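Local coordinates for protein putative cytosine/guanine deaminase (Unidentified, PDB 2PAJ) that catalyses the zinc-dependent hydrolytic deamination of 2-amino-4-hydroxypteridines such as isoxanthopterin, releasing ammonium, at residues 148-153 against 164-169. Numbering follows the deposited sequence.
Sequences DSSAIL and FVLLRG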
loop_
_atom_site.group_PDB
_atom_site.type_symbol
_atom_site.label_atom_id
_atom_site.label_comp_id
_atom_site.label_asym_id
_atom_site.label_seq_id
_atom_site.Cartn_x
_atom_site.Cartn_y
_atom_site.Cartn_z
ATOM N N ASP A 148 2.730 -15.009 -15.961
ATOM C CA ASP A 148 3.317 -14.817 -14.646
ATOM C C ASP A 148 2.829 -13.504 -14.012
ATOM O O ASP A 148 3.362 -12.420 -14.290
ATOM C CB ASP A 148 4.845 -14.817 -14.739
ATOM C CG ASP A 148 5.489 -14.913 -13.382
ATOM O OD1 ASP A 148 4.732 -14.772 -12.405
ATOM O OD2 ASP A 148 6.715 -15.126 -13.280
ATOM N N SER A 149 1.802 -13.611 -13.175
ATOM C CA SER A 149 1.237 -12.456 -12.484
ATOM C C SER A 149 2.332 -11.689 -11.750
ATOM O O SER A 149 2.542 -10.493 -11.970
ATOM C CB SER A 149 0.202 -12.919 -11.471
ATOM O OG SER A 149 -0.838 -13.584 -12.145
ATOM N N SER A 150 3.030 -12.395 -10.872
ATOM C CA SER A 150 4.088 -11.792 -10.102
ATOM C C SER A 150 5.073 -11.036 -10.989
ATOM O O SER A 150 5.429 -9.891 -10.692
ATOM C CB SER A 150 4.795 -12.874 -9.309
ATOM O OG SER A 150 3.845 -13.600 -8.553
ATOM N N ALA A 151 5.509 -11.662 -12.077
ATOM C CA ALA A 151 6.448 -11.022 -12.990
ATOM C C ALA A 151 5.892 -9.681 -13.448
ATOM O O ALA A 151 6.539 -8.647 -13.322
ATOM C CB ALA A 151 6.683 -11.912 -14.193
ATOM N N ILE A 152 4.686 -9.725 -13.990
ATOM C CA ILE A 152 4.016 -8.541 -14.495
ATOM C C ILE A 152 3.904 -7.417 -13.457
ATOM O O ILE A 152 4.194 -6.252 -13.756
ATOM C CB ILE A 152 2.606 -8.916 -15.010
ATOM C CG1 ILE A 152 2.732 -9.913 -16.171
ATOM C CG2 ILE A 152 1.858 -7.669 -15.418
ATOM C CD1 ILE A 152 1.443 -10.612 -16.530
ATOM N N LEU A 153 3.495 -7.766 -12.238
ATOM C CA LEU A 153 3.347 -6.778 -11.183
ATOM C C LEU A 153 4.656 -6.048 -10.875
ATOM O O LEU A 153 4.658 -4.816 -10.756
ATOM C CB LEU A 153 2.788 -7.431 -9.918
ATOM C CG LEU A 153 1.295 -7.782 -9.913
ATOM C CD1 LEU A 153 0.875 -8.344 -8.560
ATOM C CD2 LEU A 153 0.491 -6.550 -10.220
ATOM N N PHE A 164 7.674 -1.939 -4.719
ATOM C CA PHE A 164 6.541 -2.851 -4.738
ATOM C C PHE A 164 6.681 -3.964 -3.714
ATOM O O PHE A 164 7.767 -4.485 -3.494
ATOM C CB PHE A 164 6.376 -3.453 -6.130
ATOM C CG PHE A 164 5.103 -4.224 -6.300
ATOM C CD1 PHE A 164 3.870 -3.576 -6.260
ATOM C CD2 PHE A 164 5.135 -5.600 -6.488
ATOM C CE1 PHE A 164 2.679 -4.287 -6.401
ATOM C CE2 PHE A 164 3.959 -6.331 -6.631
ATOM C CZ PHE A 164 2.720 -5.677 -6.588
ATOM N N VAL A 165 5.572 -4.310 -3.077
ATOM C CA VAL A 165 5.558 -5.370 -2.085
ATOM C C VAL A 165 4.537 -6.409 -2.535
ATOM O O VAL A 165 3.334 -6.150 -2.531
ATOM C CB VAL A 165 5.158 -4.832 -0.689
ATOM C CG1 VAL A 165 5.084 -5.962 0.313
ATOM C CG2 VAL A 165 6.149 -3.795 -0.231
ATOM N N LEU A 166 5.014 -7.583 -2.930
ATOM C CA LEU A 166 4.120 -8.641 -3.379
ATOM C C LEU A 166 3.555 -9.464 -2.228
ATOM O O LEU A 166 4.298 -10.052 -1.447
ATOM C CB LEU A 166 4.844 -9.566 -4.356
ATOM C CG LEU A 166 4.028 -10.757 -4.869
ATOM C CD1 LEU A 166 2.754 -10.270 -5.543
ATOM C CD2 LEU A 166 4.872 -11.580 -5.823
ATOM N N LEU A 167 2.232 -9.494 -2.134
ATOM C CA LEU A 167 1.546 -10.251 -1.095
ATOM C C LEU A 167 0.938 -11.473 -1.799
ATOM O O LEU A 167 -0.250 -11.504 -2.112
ATOM C CB LEU A 167 0.445 -9.398 -0.454
ATOM C CG LEU A 167 0.774 -7.962 -0.031
ATOM C CD1 LEU A 167 -0.448 -7.339 0.617
ATOM C CD2 LEU A 167 1.941 -7.964 0.923
ATOM N N ARG A 168 1.781 -12.471 -2.045
ATOM C CA ARG A 168 1.403 -13.696 -2.742
ATOM C C ARG A 168 0.251 -14.411 -2.056
ATOM O O ARG A 168 0.436 -15.063 -1.034
ATOM C CB ARG A 168 2.632 -14.613 -2.835
ATOM C CG ARG A 168 2.718 -15.490 -4.081
ATOM C CD ARG A 168 1.658 -16.583 -4.103
ATOM N NE ARG A 168 1.867 -17.525 -5.201
ATOM C CZ ARG A 168 1.071 -18.556 -5.465
ATOM N NH1 ARG A 168 0.009 -18.785 -4.711
ATOM N NH2 ARG A 168 1.331 -19.349 -6.494
ATOM N N GLY A 169 -0.938 -14.284 -2.635
ATOM C CA GLY A 169 -2.113 -14.910 -2.060
ATOM C C GLY A 169 -2.514 -16.206 -2.726
ATOM O O GLY A 169 -1.856 -16.667 -3.654
#
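Leu153 packs against both Phe164 and Leu166 and makes the larger part of the helix side of this contact. Its CB lies 3.7 Å from Phe164 CE2, at the far rim of the ring, and its CD1 lies 3.8 Å from Phe164 CZ. The same CD1 meets Leu166 CD1 at 4.0 Å, where the two side chains cross at about a right angle. The Leu153 carbonyl group lies over one face of the Phe164 ring, near the rim. Phe154 also meets this ring edge-to-face. The segments belong to helix 149-159 and strand 163-168, which follow strand 131-136 in a beta-alpha-beta unit of the amidohydrolase TIM barrel. Over residues 149-153 and 164-168 the axes run nearly antiparallel, at 163°, and approach to 10.0 Å. Phe164 and Leu166 both set CG anti to the backbone N (chi1 -170° and 178°), and both reach the helix. Toward the helix start the contact thins. There Leu166 CD2 touches Ser150 OG at 3.5 Å, while that hydroxyl is hydrogen-bonded to Tyr141. At the more exposed N-cap, Asp148 OD1 accepts a weak bond from Ala151 N at 3.2 Å. Asp148 does not touch the strand; its carboxylate pairs with Arg199.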